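PDB 3G3S: GCN5-related N-acetyltransferase from Streptococcus suis, which probably transfers an acetyl group from acetyl-coenzyme A to an amine acceptor. Local coordinates for residues 97-108 and 218-229. Numbering follows the deposited sequence.
Sequences FTRYATKKDTEF and YPSWDAHTLTSL. With CAC (cacodylate ion), chain D; EDO (1,2-ethanediol), chain F.
Two antiparallel strands of the central GNAT sheet, 94-102 and 218-223, meet through Tyr-100 and Ala-223, a hydrogen-bonded pair: Tyr-100 N reaches Ala-223 O at 2.9 Å, and Ala-223 N returns a bond to Tyr-100 O. On the face of those side chains, the Tyr-100 ring lies against helix 226-235, with Leu-226 CD2 over one face and Leu-229 CD2 4.0 Å from Tyr-100 CB. On the other face, the bend of Arg-99 at chi3 (57°) brings its guanidinium to Asp-222, where NH2 donates to OD2 at 3.0 Å in a nearly straight hydrogen bond (169°), part of a salt bridge. The bond lies in the guanidinium plane but meets the carboxylate's anti side somewhat out of plane; Tyr-243 bonds to both Arg-99 NE and Asp-222 OD2. Where the strands separate, Thr-102 OG1 donates to Trp-221 O at 2.7 Å, while Lys-104 NZ bonds Ser-220 OG, also held by Glu-186, and two waters. Tyr-218 OH pairs with Thr-106 OG1 at 2.7 Å. A cacodylate ion, probably from the crystallisation liquor, accepts from His-224 N and Ser-228 OG. Strand 94-102 thus lies antiparallel between the two strands of the 218-223/226-235/239-248 beta-alpha-beta crossover of the GNAT fold.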
loop_
_atom_site.group_PDB
_atom_site.type_symbol
_atom_site.label_atom_id
_atom_site.label_comp_id
_atom_site.label_asym_id
_atom_site.label_seq_id
_atom_site.Cartn_x
_atom_site.Cartn_y
_atom_site.Cartn_z
ATOM N N PHE A 97 -7.452 7.968 -30.248
ATOM C CA PHE A 97 -6.191 7.359 -30.687
ATOM C C PHE A 97 -5.932 6.085 -29.893
ATOM O O PHE A 97 -6.674 5.778 -28.956
ATOM C CB PHE A 97 -5.004 8.350 -30.609
ATOM C CG PHE A 97 -4.600 8.731 -29.212
ATOM C CD1 PHE A 97 -5.310 9.666 -28.507
ATOM C CD2 PHE A 97 -3.497 8.167 -28.611
ATOM C CE1 PHE A 97 -4.933 10.034 -27.262
ATOM C CE2 PHE A 97 -3.126 8.512 -27.342
ATOM C CZ PHE A 97 -3.850 9.451 -26.653
ATOM N N THR A 98 -4.890 5.353 -30.297
ATOM C CA THR A 98 -4.544 4.063 -29.723
ATOM C C THR A 98 -3.210 4.079 -29.030
ATOM O O THR A 98 -2.238 4.613 -29.562
ATOM C CB THR A 98 -4.490 2.968 -30.811
ATOM O OG1 THR A 98 -5.767 2.908 -31.466
ATOM C CG2 THR A 98 -4.161 1.587 -30.209
ATOM N N ARG A 99 -3.207 3.565 -27.801
ATOM C CA ARG A 99 -2.006 3.404 -26.999
ATOM C C ARG A 99 -1.809 1.903 -26.890
ATOM O O ARG A 99 -2.719 1.130 -27.219
ATOM C CB ARG A 99 -2.141 4.051 -25.628
ATOM C CG ARG A 99 -2.099 5.576 -25.667
ATOM C CD ARG A 99 -2.286 6.195 -24.276
ATOM N NE ARG A 99 -1.302 5.727 -23.294
ATOM C CZ ARG A 99 -0.223 6.380 -22.910
ATOM N NH1 ARG A 99 0.098 7.549 -23.429
ATOM N NH2 ARG A 99 0.561 5.851 -21.999
ATOM N N TYR A 100 -0.612 1.506 -26.454
ATOM C CA TYR A 100 -0.240 0.101 -26.405
ATOM C C TYR A 100 0.280 -0.277 -25.021
ATOM O O TYR A 100 1.325 0.188 -24.583
ATOM C CB TYR A 100 0.803 -0.202 -27.513
ATOM C CG TYR A 100 0.265 0.175 -28.896
ATOM C CD1 TYR A 100 0.399 1.465 -29.367
ATOM C CD2 TYR A 100 -0.417 -0.752 -29.710
ATOM C CE1 TYR A 100 -0.116 1.861 -30.599
ATOM C CE2 TYR A 100 -0.931 -0.360 -30.960
ATOM C CZ TYR A 100 -0.783 0.957 -31.378
ATOM O OH TYR A 100 -1.242 1.386 -32.587
ATOM N N ALA A 101 -0.474 -1.140 -24.351
ATOM C CA ALA A 101 -0.113 -1.628 -23.060
ATOM C C ALA A 101 0.917 -2.736 -23.281
ATOM O O ALA A 101 0.873 -3.418 -24.287
ATOM C CB ALA A 101 -1.317 -2.197 -22.381
ATOM N N THR A 102 1.785 -2.916 -22.315
ATOM C CA THR A 102 2.772 -4.000 -22.367
ATOM C C THR A 102 2.519 -4.924 -21.176
ATOM O O THR A 102 1.890 -4.545 -20.190
ATOM C CB THR A 102 4.228 -3.456 -22.379
ATOM O OG1 THR A 102 4.565 -2.875 -21.110
ATOM C CG2 THR A 102 4.424 -2.421 -23.521
ATOM N N LYS A 103 2.999 -6.164 -21.296
ATOM C CA LYS A 103 2.853 -7.157 -20.257
ATOM C C LYS A 103 3.694 -6.710 -19.086
ATOM O O LYS A 103 4.762 -6.129 -19.282
ATOM C CB LYS A 103 3.293 -8.533 -20.770
ATOM C CG LYS A 103 2.401 -9.051 -21.876
ATOM C CD LYS A 103 2.667 -10.520 -22.213
ATOM C CE LYS A 103 1.740 -10.979 -23.340
ATOM N NZ LYS A 103 1.961 -12.396 -23.743
ATOM N N LYS A 104 3.210 -6.969 -17.874
ATOM C CA LYS A 104 3.914 -6.597 -16.652
ATOM C C LYS A 104 4.824 -7.678 -16.077
ATOM O O LYS A 104 5.327 -7.507 -14.971
ATOM C CB LYS A 104 2.912 -6.157 -15.587
ATOM C CG LYS A 104 1.984 -5.018 -16.059
ATOM C CD LYS A 104 2.783 -3.839 -16.564
ATOM C CE LYS A 104 1.937 -2.773 -17.267
ATOM N NZ LYS A 104 2.870 -1.809 -17.978
ATOM N N ASP A 105 5.044 -8.758 -16.816
ATOM C CA ASP A 105 5.914 -9.882 -16.371
ATOM C C ASP A 105 7.233 -9.960 -17.148
ATOM O O ASP A 105 7.795 -11.048 -17.371
ATOM C CB ASP A 105 5.159 -11.212 -16.525
ATOM C CG ASP A 105 4.758 -11.496 -17.956
ATOM O OD1 ASP A 105 5.070 -10.681 -18.849
ATOM O OD2 ASP A 105 4.112 -12.540 -18.190
ATOM N N THR A 106 7.736 -8.802 -17.521
ATOM C CA THR A 106 8.908 -8.669 -18.359
ATOM C C THR A 106 10.158 -9.370 -17.861
ATOM O O THR A 106 10.533 -9.236 -16.710
ATOM C CB THR A 106 9.264 -7.189 -18.473
ATOM O OG1 THR A 106 8.055 -6.443 -18.616
ATOM C CG2 THR A 106 10.151 -6.949 -19.647
ATOM N N GLU A 107 10.809 -10.096 -18.760
ATOM C CA GLU A 107 12.105 -10.689 -18.486
ATOM C C GLU A 107 13.094 -9.795 -19.211
ATOM O O GLU A 107 13.105 -9.771 -20.429
ATOM C CB GLU A 107 12.198 -12.128 -19.036
ATOM C CG GLU A 107 11.285 -13.162 -18.376
ATOM C CD GLU A 107 11.266 -14.508 -19.140
ATOM O OE1 GLU A 107 12.298 -14.891 -19.749
ATOM O OE2 GLU A 107 10.210 -15.182 -19.121
ATOM N N PHE A 108 13.894 -9.043 -18.474
ATOM C CA PHE A 108 14.901 -8.156 -19.064
ATOM C C PHE A 108 16.240 -8.860 -19.256
ATOM O O PHE A 108 16.617 -9.682 -18.444
ATOM C CB PHE A 108 15.129 -6.939 -18.177
ATOM C CG PHE A 108 13.934 -6.044 -18.087
ATOM C CD1 PHE A 108 13.559 -5.282 -19.178
ATOM C CD2 PHE A 108 13.185 -5.965 -16.923
ATOM C CE1 PHE A 108 12.455 -4.459 -19.110
ATOM C CE2 PHE A 108 12.073 -5.135 -16.856
ATOM C CZ PHE A 108 11.716 -4.389 -17.942
ATOM N N TYR A 218 9.815 -2.473 -10.313
ATOM C CA TYR A 218 9.424 -2.871 -11.660
ATOM C C TYR A 218 9.309 -1.619 -12.516
ATOM O O TYR A 218 8.592 -0.672 -12.127
ATOM C CB TYR A 218 8.099 -3.623 -11.703
ATOM C CG TYR A 218 7.685 -3.912 -13.117
ATOM C CD1 TYR A 218 8.372 -4.852 -13.868
ATOM C CD2 TYR A 218 6.641 -3.215 -13.743
ATOM C CE1 TYR A 218 8.041 -5.110 -15.184
ATOM C CE2 TYR A 218 6.296 -3.488 -15.070
ATOM C CZ TYR A 218 7.017 -4.450 -15.781
ATOM O OH TYR A 218 6.712 -4.740 -17.083
ATOM N N PRO A 219 10.062 -1.548 -13.632
ATOM C CA PRO A 219 9.967 -0.427 -14.557
ATOM C C PRO A 219 8.880 -0.672 -15.594
ATOM O O PRO A 219 9.043 -1.442 -16.533
ATOM C CB PRO A 219 11.354 -0.392 -15.198
ATOM C CG PRO A 219 11.814 -1.815 -15.156
ATOM C CD PRO A 219 11.113 -2.506 -14.048
ATOM N N SER A 220 7.728 -0.035 -15.405
ATOM C CA SER A 220 6.608 -0.221 -16.345
ATOM C C SER A 220 6.673 0.636 -17.589
ATOM O O SER A 220 7.112 1.801 -17.528
ATOM C CB SER A 220 5.282 0.143 -15.646
ATOM O OG SER A 220 4.208 0.096 -16.548
ATOM N N TRP A 221 6.182 0.095 -18.698
ATOM C CA TRP A 221 6.076 0.838 -19.959
ATOM C C TRP A 221 4.646 0.766 -20.500
ATOM O O TRP A 221 4.059 -0.317 -20.617
ATOM C CB TRP A 221 7.021 0.269 -21.004
ATOM C CG TRP A 221 7.294 1.150 -22.176
ATOM C CD1 TRP A 221 6.461 1.423 -23.223
ATOM C CD2 TRP A 221 8.519 1.811 -22.467
ATOM N NE1 TRP A 221 7.080 2.232 -24.135
ATOM C CE2 TRP A 221 8.348 2.490 -23.707
ATOM C CE3 TRP A 221 9.744 1.917 -21.799
ATOM C CZ2 TRP A 221 9.345 3.278 -24.273
ATOM C CZ3 TRP A 221 10.750 2.701 -22.378
ATOM C CH2 TRP A 221 10.536 3.367 -23.604
ATOM N N ASP A 222 4.084 1.922 -20.827
ATOM C CA ASP A 222 2.778 1.990 -21.437
ATOM C C ASP A 222 3.002 2.936 -22.626
ATOM O O ASP A 222 3.251 4.121 -22.458
ATOM C CB ASP A 222 1.741 2.496 -20.453
ATOM C CG ASP A 222 0.342 2.197 -20.865
ATOM O OD1 ASP A 222 -0.050 1.019 -20.931
ATOM O OD2 ASP A 222 -0.430 3.186 -21.015
ATOM N N ALA A 223 2.973 2.374 -23.827
ATOM C CA ALA A 223 3.365 3.073 -25.037
ATOM C C ALA A 223 2.322 4.063 -25.551
ATOM O O ALA A 223 1.204 3.684 -25.862
ATOM C CB ALA A 223 3.708 2.053 -26.126
ATOM N N HIS A 224 2.727 5.319 -25.698
ATOM C CA HIS A 224 1.846 6.354 -26.226
ATOM C C HIS A 224 1.634 6.223 -27.724
ATOM O O HIS A 224 0.621 6.670 -28.257
ATOM C CB HIS A 224 2.410 7.736 -25.926
ATOM C CG HIS A 224 1.479 8.862 -26.278
ATOM N ND1 HIS A 224 0.218 8.987 -25.733
ATOM C CD2 HIS A 224 1.648 9.942 -27.085
ATOM C CE1 HIS A 224 -0.353 10.091 -26.187
ATOM N NE2 HIS A 224 0.494 10.691 -27.011
ATOM N N THR A 225 2.591 5.589 -28.403
ATOM C CA THR A 225 2.557 5.421 -29.849
ATOM C C THR A 225 3.188 4.090 -30.251
ATOM O O THR A 225 3.879 3.454 -29.461
ATOM C CB THR A 225 3.409 6.476 -30.495
ATOM O OG1 THR A 225 4.734 6.349 -29.972
ATOM C CG2 THR A 225 2.885 7.888 -30.191
ATOM N N LEU A 226 2.960 3.687 -31.487
ATOM C CA LEU A 226 3.591 2.493 -32.024
ATOM C C LEU A 226 5.114 2.610 -31.955
ATOM O O LEU A 226 5.816 1.625 -31.688
ATOM C CB LEU A 226 3.161 2.262 -33.480
ATOM C CG LEU A 226 1.953 1.391 -33.742
ATOM C CD1 LEU A 226 1.382 1.657 -35.140
ATOM C CD2 LEU A 226 2.345 -0.089 -33.541
ATOM N N THR A 227 5.625 3.812 -32.213
ATOM C CA THR A 227 7.042 4.060 -32.164
ATOM C C THR A 227 7.555 3.762 -30.772
ATOM O O THR A 227 8.619 3.151 -30.594
ATOM C CB THR A 227 7.336 5.526 -32.537
ATOM O OG1 THR A 227 7.024 5.705 -33.911
ATOM C CG2 THR A 227 8.782 5.901 -32.329
ATOM N N SER A 228 6.794 4.198 -29.778
ATOM C CA SER A 228 7.157 3.949 -28.405
ATOM C C SER A 228 7.098 2.463 -28.087
ATOM O O SER A 228 7.921 1.969 -27.310
ATOM C CB SER A 228 6.235 4.694 -27.454
ATOM O OG SER A 228 6.594 4.347 -26.144
ATOM N N LEU A 229 6.139 1.757 -28.688
ATOM C CA LEU A 229 5.996 0.333 -28.458
ATOM C C LEU A 229 7.220 -0.376 -28.990
ATOM O O LEU A 229 7.797 -1.224 -28.293
ATOM C CB LEU A 229 4.741 -0.235 -29.118
ATOM C CG LEU A 229 4.625 -1.761 -29.060
ATOM C CD1 LEU A 229 4.609 -2.266 -27.612
ATOM C CD2 LEU A 229 3.421 -2.207 -29.824
HETATM AS AS CAC D . 5.986 6.328 -22.997
HETATM O O1 CAC D . 5.320 6.099 -24.632
HETATM O O2 CAC D . 4.650 6.436 -21.882
HETATM C C1 CAC D . 7.295 5.016 -22.325
HETATM C C2 CAC D . 7.044 7.995 -22.812
HETATM C C1 EDO F . 3.365 8.190 -18.886
HETATM O O1 EDO F . 4.061 8.439 -20.113
HETATM C C2 EDO F . 2.436 6.991 -19.013
HETATM O O2 EDO F . 2.869 6.130 -20.074
HETATM O O HOH W 1 -0.884 6.452 -30.723
HETATM O O HOH W 2 0.974 -1.228 -20.022
HETATM O O HOH W 3 5.232 -2.809 -18.575
#